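Local coordinates for periplasmic binding protein (Veillonella parvula, PDB 4N01) that probably captures a small solute, perhaps a metal chelate, in the periplasm as the binding component of a transport system, at residues A[118-122]-A[123-127]; A[143-147]-A[148-152]; A[172-175]-A[176-180]. All coordinates share one frame; numbering follows the deposited sequence. Where two conformers were deposited one is given.

Contact 1: residues A[118-122]-A[123-127]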
ATOM      1  N   GLU A 118     -11.827  23.688   4.798  1.00 35.26           N
ATOM      2  CA  GLU A 118     -13.131  24.195   4.358  1.00 38.25           C
ATOM      3  C   GLU A 118     -13.834  23.271   3.362  1.00 35.40           C
ATOM      4  O   GLU A 118     -15.030  23.011   3.490  1.00 31.22           O
ATOM      5  CB  GLU A 118     -12.988  25.593   3.748  1.00 42.67           C
ATOM      6  CG  GLU A 118     -12.791  26.712   4.763  1.00 51.62           C
ATOM      7  CD  GLU A 118     -11.383  26.768   5.344  1.00 58.97           C
ATOM      8  OE1 GLU A 118     -11.185  27.528   6.316  1.00 65.90           O
ATOM      9  OE2 GLU A 118     -10.476  26.066   4.832  1.00 53.03           O
ATOM     10  N   VAL A 119     -13.091  22.791   2.370  1.00 32.84           N
ATOM     11  CA  VAL A 119     -13.621  21.842   1.392  1.00 29.75           C
ATOM     12  C   VAL A 119     -13.966  20.512   2.063  1.00 32.23           C
ATOM     13  O   VAL A 119     -14.996  19.894   1.769  1.00 26.34           O
ATOM     14  CB  VAL A 119     -12.609  21.604   0.253  1.00 31.50           C
ATOM     15  CG1 VAL A 119     -13.053  20.452  -0.634  1.00 33.40           C
ATOM     16  CG2 VAL A 119     -12.441  22.874  -0.565  1.00 38.30           C
ATOM     17  N   PHE A 120     -13.100  20.080   2.970  1.00 29.12           N
ATOM     18  CA  PHE A 120     -13.341  18.867   3.737  1.00 27.34           C
ATOM     19  C   PHE A 120     -14.657  18.994   4.506  1.00 26.67           C
ATOM     20  O   PHE A 120     -15.535  18.141   4.384  1.00 24.09           O
ATOM     21  CB  PHE A 120     -12.163  18.613   4.680  1.00 29.16           C
ATOM     22  CG  PHE A 120     -12.340  17.427   5.588  1.00 31.75           C
ATOM     23  CD1 PHE A 120     -12.103  16.140   5.130  1.00 28.09           C
ATOM     24  CD2 PHE A 120     -12.712  17.603   6.916  1.00 27.74           C
ATOM     25  CE1 PHE A 120     -12.255  15.049   5.971  1.00 32.12           C
ATOM     26  CE2 PHE A 120     -12.857  16.512   7.765  1.00 25.63           C
ATOM     27  CZ  PHE A 120     -12.635  15.239   7.290  1.00 28.81           C
HETATM   28  N   MSE A 121     -14.808  20.075   5.265  1.00 31.69           N
HETATM   29  CA  MSE A 121     -16.007  20.264   6.087  1.00 38.61           C
HETATM   30  C   MSE A 121     -17.272  20.462   5.256  1.00 37.97           C
HETATM   31  O   MSE A 121     -18.380  20.233   5.744  1.00 34.19           O
HETATM   32  CB  MSE A 121     -15.841  21.446   7.057  1.00 36.72           C
HETATM   33  CG  MSE A 121     -14.908  21.182   8.233  1.00 34.20           C
HETATM   34 SE   MSE A 121     -15.267  19.512   9.180  0.60 38.99          SE
HETATM   35  CE  MSE A 121     -17.127  19.846   9.695  1.00 41.77           C
ATOM     36  N   SER A 122     -17.108  20.875   4.003  1.00 33.57           N
ATOM     37  CA  SER A 122     -18.255  21.199   3.151  1.00 34.61           C
ATOM     38  C   SER A 122     -19.130  19.988   2.835  1.00 35.80           C
ATOM     39  O   SER A 122     -20.292  20.150   2.472  1.00 35.19           O
ATOM     40  CB  SER A 122     -17.812  21.876   1.846  1.00 34.48           C
ATOM     41  OG  SER A 122     -17.317  20.924   0.915  1.00 34.58           O
ATOM     42  N   VAL A 123     -18.584  18.778   2.968  1.00 25.61           N
ATOM     43  CA  VAL A 123     -19.369  17.576   2.682  1.00 25.16           C
ATOM     44  C   VAL A 123     -19.918  16.928   3.949  1.00 23.87           C
ATOM     45  O   VAL A 123     -20.407  15.794   3.909  1.00 28.60           O
ATOM     46  CB  VAL A 123     -18.587  16.528   1.861  1.00 26.43           C
ATOM     47  CG1 VAL A 123     -18.261  17.075   0.478  1.00 28.86           C
ATOM     48  CG2 VAL A 123     -17.321  16.100   2.593  1.00 25.33           C
ATOM     49  N   LYS A 124     -19.841  17.667   5.051  1.00 27.41           N
ATOM     50  CA  LYS A 124     -20.330  17.216   6.356  1.00 33.96           C
ATOM     51  C   LYS A 124     -19.813  15.831   6.736  1.00 27.10           C
ATOM     52  O   LYS A 124     -20.618  14.934   7.008  1.00 25.39           O
ATOM     53  CB  LYS A 124     -21.864  17.202   6.383  1.00 26.92           C
ATOM     54  CG  LYS A 124     -22.512  18.409   5.733  1.00 36.10           C
ATOM     55  CD  LYS A 124     -24.029  18.266   5.731  1.00 47.38           C
ATOM     56  CE  LYS A 124     -24.707  19.422   5.009  1.00 53.64           C
ATOM     57  NZ  LYS A 124     -26.173  19.184   4.849  1.00 58.23           N
ATOM     58  N   PRO A 125     -18.479  15.652   6.773  1.00 25.36           N
ATOM     59  CA  PRO A 125     -17.918  14.320   7.032  1.00 25.21           C
ATOM     60  C   PRO A 125     -18.185  13.865   8.460  1.00 27.14           C
ATOM     61  O   PRO A 125     -18.287  14.702   9.362  1.00 21.93           O
ATOM     62  CB  PRO A 125     -16.415  14.538   6.847  1.00 22.23           C
ATOM     63  CG  PRO A 125     -16.209  15.978   7.214  1.00 27.71           C
ATOM     64  CD  PRO A 125     -17.429  16.689   6.711  1.00 24.95           C
ATOM     65  N   ASP A 126     -18.290  12.555   8.664  1.00 22.82           N
ATOM     66  CA  ASP A 126     -18.450  12.014  10.009  1.00 20.55           C
ATOM     67  C   ASP A 126     -17.376  10.971  10.300  1.00 22.62           C
ATOM     68  O   ASP A 126     -17.233  10.506  11.433  1.00 21.76           O
ATOM     69  CB  ASP A 126     -19.866  11.452  10.229  1.00 23.02           C
ATOM     70  CG  ASP A 126     -20.250  10.358   9.227  1.00 30.15           C
ATOM     71  OD1 ASP A 126     -19.456  10.040   8.313  1.00 26.12           O
ATOM     72  OD2 ASP A 126     -21.381   9.827   9.347  1.00 28.82           O
ATOM     73  N   PHE A 127     -16.600  10.642   9.271  1.00 17.84           N
ATOM     74  CA  PHE A 127     -15.556   9.626   9.372  1.00 16.93           C
ATOM     75  C   PHE A 127     -14.484   9.954   8.344  1.00 21.33           C
ATOM     76  O   PHE A 127     -14.806  10.339   7.219  1.00 17.62           O
ATOM     77  CB  PHE A 127     -16.160   8.251   9.074  1.00 16.12           C
ATOM     78  CG  PHE A 127     -15.165   7.114   9.061  1.00 16.08           C
ATOM     79  CD1 PHE A 127     -14.945   6.358  10.201  1.00 16.06           C
ATOM     80  CD2 PHE A 127     -14.483   6.779   7.896  1.00 19.92           C
ATOM     81  CE1 PHE A 127     -14.044   5.292  10.188  1.00 15.44           C
ATOM     82  CE2 PHE A 127     -13.579   5.709   7.872  1.00 17.41           C
ATOM     83  CZ  PHE A 127     -13.366   4.967   9.023  1.00 16.42           C
TER
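The amide N of K124 turns back to M121 O at 3.0 Å and so closes a type I beta turn over M121 to K124 at the C-terminal side of helix 117-121. One residue earlier the amide N of V123 makes a weak, longer bond to F120 O. The hydroxyl OG of S122 bends back along the helix and bonds to V119 O at 2.7 Å, tilted 23° from the carbonyl plane.

Directly after the turn comes P125, which packs back on the helix. With CG of F120 swung opposite its own backbone N (chi1 176°), the ring reaches forward under P125, whose CG sits above one face in a CH-pi contact, 3.8 Å from the F120 ring centroid and displaced toward the rim; the nearest pair is F120 CE2 to P125 CG at 3.4 Å. The folded chain of M121 brings SE to the same P125 CG at 4.2 Å, so a single methylene meets both a ring and a selenium. Replacing F120 with an alanine would probably leave P125 CG without the face it rests on and open a gap beneath the turn.

The chain then enters strand 127-129. F120, V123 and P125 all pack on V67 of the adjacent strand 66-68, while F120 also touches I140 and M121 meets Q148.

Contact 2: residues A[143-147]-A[148-152]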
ATOM      1  N   ASP A 143      -6.691  17.028  15.223  1.00 28.22           N
ATOM      2  CA  ASP A 143      -7.382  17.708  16.316  1.00 31.56           C
ATOM      3  C   ASP A 143      -8.515  18.614  15.818  1.00 37.09           C
ATOM      4  O   ASP A 143      -9.518  18.796  16.511  1.00 35.07           O
ATOM      5  CB  ASP A 143      -6.389  18.510  17.172  1.00 38.92           C
ATOM      6  CG  ASP A 143      -5.873  19.751  16.462  1.00 48.31           C
ATOM      7  OD1 ASP A 143      -6.467  20.836  16.643  1.00 55.07           O
ATOM      8  OD2 ASP A 143      -4.876  19.644  15.720  1.00 53.86           O
ATOM      9  N   LYS A 144      -8.361  19.169  14.618  1.00 37.95           N
ATOM     10  CA  LYS A 144      -9.401  20.015  14.038  1.00 37.44           C
ATOM     11  C   LYS A 144     -10.617  19.180  13.652  1.00 34.30           C
ATOM     12  O   LYS A 144     -11.748  19.572  13.909  1.00 33.63           O
ATOM     13  CB  LYS A 144      -8.872  20.771  12.819  1.00 35.57           C
ATOM     14  CG  LYS A 144      -7.955  21.935  13.151  1.00 43.14           C
ATOM     15  CD  LYS A 144      -7.491  22.624  11.873  1.00 51.55           C
ATOM     16  CE  LYS A 144      -6.404  23.659  12.143  1.00 57.74           C
ATOM     17  NZ  LYS A 144      -5.642  24.007  10.902  1.00 59.57           N
HETATM   18  N   MSE A 145     -10.372  18.029  13.033  1.00 26.93           N
HETATM   19  CA  MSE A 145     -11.444  17.100  12.687  1.00 33.06           C
HETATM   20  C   MSE A 145     -12.144  16.583  13.936  1.00 28.28           C
HETATM   21  O   MSE A 145     -13.373  16.517  14.004  1.00 28.55           O
HETATM   22  CB  MSE A 145     -10.878  15.906  11.927  1.00 30.55           C
HETATM   23  CG  MSE A 145     -10.261  16.242  10.597  1.00 30.32           C
HETATM   24 SE   MSE A 145      -9.920  14.577   9.682  0.63 27.82          SE
HETATM   25  CE  MSE A 145      -9.063  15.307   8.079  1.00 25.65           C
ATOM     26  N   ILE A 146     -11.346  16.195  14.922  1.00 29.48           N
ATOM     27  CA  ILE A 146     -11.887  15.693  16.180  1.00 28.40           C
ATOM     28  C   ILE A 146     -12.750  16.746  16.882  1.00 32.84           C
ATOM     29  O   ILE A 146     -13.782  16.412  17.460  1.00 36.26           O
ATOM     30  CB  ILE A 146     -10.751  15.131  17.070  1.00 31.15           C
ATOM     31  CG1 ILE A 146     -10.107  13.938  16.354  1.00 25.79           C
ATOM     32  CG2 ILE A 146     -11.267  14.720  18.429  1.00 36.75           C
ATOM     33  CD1 ILE A 146      -8.830  13.413  17.019  1.00 32.80           C
ATOM     34  N   SER A 147     -12.356  18.017  16.794  1.00 30.56           N
ATOM     35  CA  SER A 147     -13.189  19.119  17.294  1.00 37.30           C
ATOM     36  C   SER A 147     -14.591  19.103  16.703  1.00 39.65           C
ATOM     37  O   SER A 147     -15.559  19.489  17.363  1.00 34.34           O
ATOM     38  CB  SER A 147     -12.552  20.472  16.970  1.00 36.47           C
ATOM     39  OG  SER A 147     -11.600  20.831  17.950  1.00 50.82           O
ATOM     40  N   GLN A 148     -14.692  18.659  15.454  1.00 32.88           N
ATOM     41  CA  GLN A 148     -15.954  18.673  14.731  1.00 32.31           C
ATOM     42  C   GLN A 148     -16.615  17.301  14.744  1.00 36.03           C
ATOM     43  O   GLN A 148     -17.456  17.010  13.892  1.00 37.08           O
ATOM     44  CB  GLN A 148     -15.710  19.121  13.287  1.00 35.20           C
ATOM     45  CG  GLN A 148     -15.023  20.472  13.181  1.00 36.96           C
ATOM     46  CD  GLN A 148     -15.905  21.607  13.660  1.00 44.12           C
ATOM     47  OE1 GLN A 148     -17.027  21.774  13.181  1.00 46.73           O
ATOM     48  NE2 GLN A 148     -15.405  22.388  14.612  1.00 39.98           N
ATOM     49  N   LYS A 149     -16.208  16.463  15.697  1.00 36.71           N
ATOM     50  CA  LYS A 149     -16.823  15.149  15.927  1.00 31.57           C
ATOM     51  C   LYS A 149     -16.592  14.126  14.811  1.00 30.54           C
ATOM     52  O   LYS A 149     -17.289  13.113  14.735  1.00 30.59           O
ATOM     53  CB  LYS A 149     -18.323  15.284  16.219  1.00 34.43           C
ATOM     54  CG  LYS A 149     -18.660  16.218  17.378  1.00 40.86           C
ATOM     55  CD  LYS A 149     -20.162  16.483  17.443  1.00 49.78           C
ATOM     56  CE  LYS A 149     -20.555  17.221  18.718  1.00 55.76           C
ATOM     57  NZ  LYS A 149     -22.013  17.528  18.753  1.00 57.79           N
ATOM     58  N   VAL A 150     -15.607  14.373  13.957  1.00 28.00           N
ATOM     59  CA  VAL A 150     -15.242  13.392  12.940  1.00 25.21           C
ATOM     60  C   VAL A 150     -14.470  12.242  13.593  1.00 26.44           C
ATOM     61  O   VAL A 150     -13.536  12.483  14.361  1.00 27.16           O
ATOM     62  CB  VAL A 150     -14.356  14.031  11.838  1.00 28.58           C
ATOM     63  CG1 VAL A 150     -13.897  12.979  10.823  1.00 21.28           C
ATOM     64  CG2 VAL A 150     -15.103  15.175  11.150  1.00 33.89           C
ATOM     65  N   ASN A 151     -14.865  11.003  13.298  1.00 20.42           N
ATOM     66  CA  ASN A 151     -14.116   9.818  13.721  1.00 19.28           C
ATOM     67  C   ASN A 151     -13.000   9.513  12.729  1.00 19.73           C
ATOM     68  O   ASN A 151     -13.246   9.441  11.523  1.00 21.75           O
ATOM     69  CB  ASN A 151     -15.055   8.611  13.823  1.00 25.04           C
ATOM     70  CG  ASN A 151     -16.042   8.734  14.979  1.00 22.78           C
ATOM     71  OD1 ASN A 151     -15.669   9.148  16.078  1.00 26.43           O
ATOM     72  ND2 ASN A 151     -17.303   8.386  14.733  1.00 23.15           N
ATOM     73  N   ILE A 152     -11.777   9.323  13.224  1.00 20.39           N
ATOM     74  CA  ILE A 152     -10.646   9.050  12.348  1.00 18.40           C
ATOM     75  C   ILE A 152     -10.164   7.628  12.576  1.00 18.18           C
ATOM     76  O   ILE A 152      -9.981   7.202  13.720  1.00 22.02           O
ATOM     77  CB  ILE A 152      -9.470   9.999  12.636  1.00 19.53           C
ATOM     78  CG1 ILE A 152      -9.925  11.454  12.507  1.00 23.14           C
ATOM     79  CG2 ILE A 152      -8.314   9.718  11.685  1.00 19.63           C
ATOM     80  CD1 ILE A 152      -8.854  12.470  12.890  1.00 26.01           C
TER
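Two amides grip the carbonyl oxygen of M145 from opposite faces of its plane: Q148 N at 2.9 Å from M145 O, and V150 N at 3.1 Å from that same oxygen. Neither lies on a lone pair. The Q148 bond is the more bent, with an angle of 135° at its hydrogen against 156° for V150. Beside them K149 N bonds to I146 O at 3.0 Å. Together, the bonds from V150 back to M145 and from K149 back to I146 make a Schellman motif, with K149 at the C-prime position; its positive phi turns the chain away from the helix axis.

The reversal brings apolar side chains together under the last helical turn. V150 sets its CB against M145 CB at 4.0 Å, next to the oxygen that takes both amides. Further along, I152 points back toward the helix and its terminal CD1 enters between two neighbours, 4.0 Å from M145 SE and equally far from I146 CG1. Both side chains cross that of I152 at about a right angle. The chain of M145 runs extended beyond CG, which carries the selenium out alongside the isoleucine methyl. On the outer surface Q148 folds at chi2, laying its CG 3.5 Å from K144 O, over the end of the helix.

M145 continues the packing onto F120, F135 and I140, whereas I146 rests on T55 and F57 of strand 53-59. The chemistry is divided accordingly: backbone amides occupy the carbonyls at the helix end, and the side chains of M145, V150 and I152 provide a buried apolar joint between helix 142-147 and strand 151-153 in a beta-alpha-beta unit.

Contact 3: residues A[172-175]-A[176-180]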
HETATM    1  N   MSE A 172      -8.897  -4.819   6.988  1.00 13.60           N
HETATM    2  CA  MSE A 172     -10.084  -4.940   6.146  1.00 16.36           C
HETATM    3  C   MSE A 172     -11.274  -5.421   6.966  1.00 16.05           C
HETATM    4  O   MSE A 172     -12.391  -4.942   6.791  1.00 14.41           O
HETATM    5  CB  MSE A 172      -9.829  -5.873   4.962  1.00 15.09           C
HETATM    6  CG  MSE A 172      -9.009  -5.212   3.844  1.00 13.90           C
HETATM    7 SE   MSE A 172     -10.064  -3.842   2.907  0.55 18.94          SE
HETATM    8  CE  MSE A 172     -10.935  -4.981   1.605  1.00 20.91           C
ATOM      9  N   ILE A 173     -11.026  -6.369   7.870  0.54 14.39           N
ATOM     10  CA  ILE A 173     -12.087  -6.870   8.739  0.54 14.59           C
ATOM     11  C   ILE A 173     -12.618  -5.765   9.650  0.54 16.30           C
ATOM     12  O   ILE A 173     -13.836  -5.596   9.801  0.54 16.49           O
ATOM     13  CB  ILE A 173     -11.605  -8.052   9.600  0.54 17.35           C
ATOM     14  CG1 ILE A 173     -11.142  -9.202   8.700  0.54 19.93           C
ATOM     15  CG2 ILE A 173     -12.715  -8.529  10.523  0.54 18.95           C
ATOM     16  CD1 ILE A 173     -12.271  -9.860   7.928  0.54 15.95           C
ATOM     17  N   LYS A 174     -11.698  -5.009  10.246  1.00 12.30           N
ATOM     18  CA  LYS A 174     -12.059  -3.897  11.129  1.00 18.81           C
ATOM     19  C   LYS A 174     -12.856  -2.829  10.384  1.00 14.78           C
ATOM     20  O   LYS A 174     -13.862  -2.313  10.888  1.00 14.54           O
ATOM     21  CB  LYS A 174     -10.792  -3.264  11.718  1.00 17.25           C
ATOM     22  CG  LYS A 174     -11.058  -2.245  12.820  1.00 16.02           C
ATOM     23  CD  LYS A 174     -11.643  -2.906  14.073  1.00 21.47           C
ATOM     24  CE  LYS A 174     -11.670  -1.915  15.224  1.00 28.08           C
ATOM     25  NZ  LYS A 174     -12.186  -2.535  16.468  1.00 27.72           N
ATOM     26  N   LEU A 175     -12.393  -2.483   9.189  1.00 12.85           N
ATOM     27  CA  LEU A 175     -13.110  -1.510   8.358  1.00 16.10           C
ATOM     28  C   LEU A 175     -14.512  -2.026   8.078  1.00 17.20           C
ATOM     29  O   LEU A 175     -15.500  -1.281   8.189  1.00 16.00           O
ATOM     30  CB  LEU A 175     -12.355  -1.259   7.045  1.00 13.84           C
ATOM     31  CG  LEU A 175     -12.950  -0.261   6.044  1.00 17.41           C
ATOM     32  CD1 LEU A 175     -13.154   1.112   6.665  1.00 13.10           C
ATOM     33  CD2 LEU A 175     -12.034  -0.152   4.833  1.00 16.84           C
ATOM     34  N   GLY A 176     -14.595  -3.312   7.741  1.00 15.25           N
ATOM     35  CA  GLY A 176     -15.873  -3.979   7.558  1.00 17.97           C
ATOM     36  C   GLY A 176     -16.761  -3.864   8.786  1.00 19.55           C
ATOM     37  O   GLY A 176     -17.942  -3.540   8.664  1.00 19.24           O
ATOM     38  N   GLU A 177     -16.206  -4.128   9.970  1.00 19.29           N
ATOM     39  CA  GLU A 177     -16.991  -4.024  11.199  1.00 17.86           C
ATOM     40  C   GLU A 177     -17.506  -2.596  11.412  1.00 15.27           C
ATOM     41  O   GLU A 177     -18.665  -2.396  11.775  1.00 18.71           O
ATOM     42  CB  GLU A 177     -16.166  -4.492  12.401  1.00 19.15           C
ATOM     43  CG  GLU A 177     -15.867  -5.991  12.376  1.00 22.11           C
ATOM     44  CD  GLU A 177     -14.870  -6.430  13.439  1.00 36.40           C
ATOM     45  OE1 GLU A 177     -14.020  -5.606  13.859  1.00 32.33           O
ATOM     46  OE2 GLU A 177     -14.922  -7.613  13.849  1.00 44.75           O
ATOM     47  N   ILE A 178     -16.645  -1.606  11.189  1.00 14.64           N
ATOM     48  CA  ILE A 178     -17.044  -0.203  11.357  1.00 17.62           C
ATOM     49  C   ILE A 178     -18.245   0.134  10.474  1.00 18.82           C
ATOM     50  O   ILE A 178     -19.155   0.879  10.878  1.00 19.76           O
ATOM     51  CB  ILE A 178     -15.867   0.768  11.029  1.00 18.48           C
ATOM     52  CG1 ILE A 178     -14.740   0.625  12.061  1.00 19.45           C
ATOM     53  CG2 ILE A 178     -16.350   2.218  11.010  1.00 16.42           C
ATOM     54  CD1 ILE A 178     -13.437   1.347  11.657  1.00 16.41           C
ATOM     55  N   PHE A 179     -18.276  -0.445   9.278  1.00 16.09           N
ATOM     56  CA  PHE A 179     -19.319  -0.101   8.318  1.00 16.02           C
ATOM     57  C   PHE A 179     -20.458  -1.107   8.250  1.00 16.82           C
ATOM     58  O   PHE A 179     -21.287  -1.047   7.344  1.00 17.51           O
ATOM     59  CB  PHE A 179     -18.699   0.159   6.936  1.00 18.30           C
ATOM     60  CG  PHE A 179     -18.088   1.527   6.819  1.00 18.24           C
ATOM     61  CD1 PHE A 179     -18.845   2.593   6.333  1.00 16.34           C
ATOM     62  CD2 PHE A 179     -16.789   1.767   7.253  1.00 14.70           C
ATOM     63  CE1 PHE A 179     -18.299   3.867   6.252  1.00 19.33           C
ATOM     64  CE2 PHE A 179     -16.237   3.034   7.182  1.00 18.62           C
ATOM     65  CZ  PHE A 179     -16.997   4.089   6.677  1.00 18.65           C
ATOM     66  N   GLY A 180     -20.516  -2.011   9.223  1.00 19.08           N
ATOM     67  CA  GLY A 180     -21.598  -2.981   9.287  1.00 19.33           C
ATOM     68  C   GLY A 180     -21.608  -3.979   8.139  1.00 22.51           C
ATOM     69  O   GLY A 180     -22.662  -4.526   7.804  1.00 22.05           O
TER
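Different first torsions bring L175 and F179 together one helical turn apart: L175 places CG trans to its backbone N (chi1 -180°), while F179 has CG anti to its carbonyl carbon, beside the backbone N (chi1 -80°). As a result, L175 CD1 lies 3.7 Å from F179 CE2, the two side chains crossing at a slant. The same ring presents its edge to L175 O, which lies near the ring plane and 3.4 Å from F179 CD2.

That carbonyl also receives the amide N of F179, at 3.1 Å from L175 O. It is the last of four successive i to i+4 bonds, preceded by G176 to M172, E177 to I173 and I178 to K174; of these, E177 N to I173 O is the shortest at 2.8 Å.

On another side of the helix, K174 bends at chi2 so that its CD passes 3.6 Å from E177 OE1. The charged ends stop short of a salt bridge, with K174 NZ 4.4 Å from E177 OE1, and the ammonium bonds instead to T45 O. Any attraction between them is therefore likely to be a modest, longer-range one.

F179 meets M77 of helix 71-79 and stacks edge-to-face with F127, and M172 packs against W188 of helix 182-203. G180, with positive phi, is the C-prime residue of a Schellman motif: its N bonds to E177 O, and V181 N bonds to G176 O. This is a standard helix C-terminus, here ending helix 165-178 just before helix 182-203 begins.

In the fold
Contacts 1 and 2 are close companions, their centres about 10 Å apart. Adjacent parallel strands join them through a probable hydrogen bond from N151 N to D126 O at 3.1 Å, and F120 CZ packs on M145 CE at 3.7 Å. Contact 3 lies farther off, its centre about 21 Å from that of contact 1, yet F127 spans the interval by placing CE1 3.9 Å from I178 CG2. Between contacts 2 and 3 the nearest atoms remain about 7 Å apart. A bound sodium ion lies about 7 Å from the side chain of K174; the side chain of I152 is about 13 Å from a bound sodium ion.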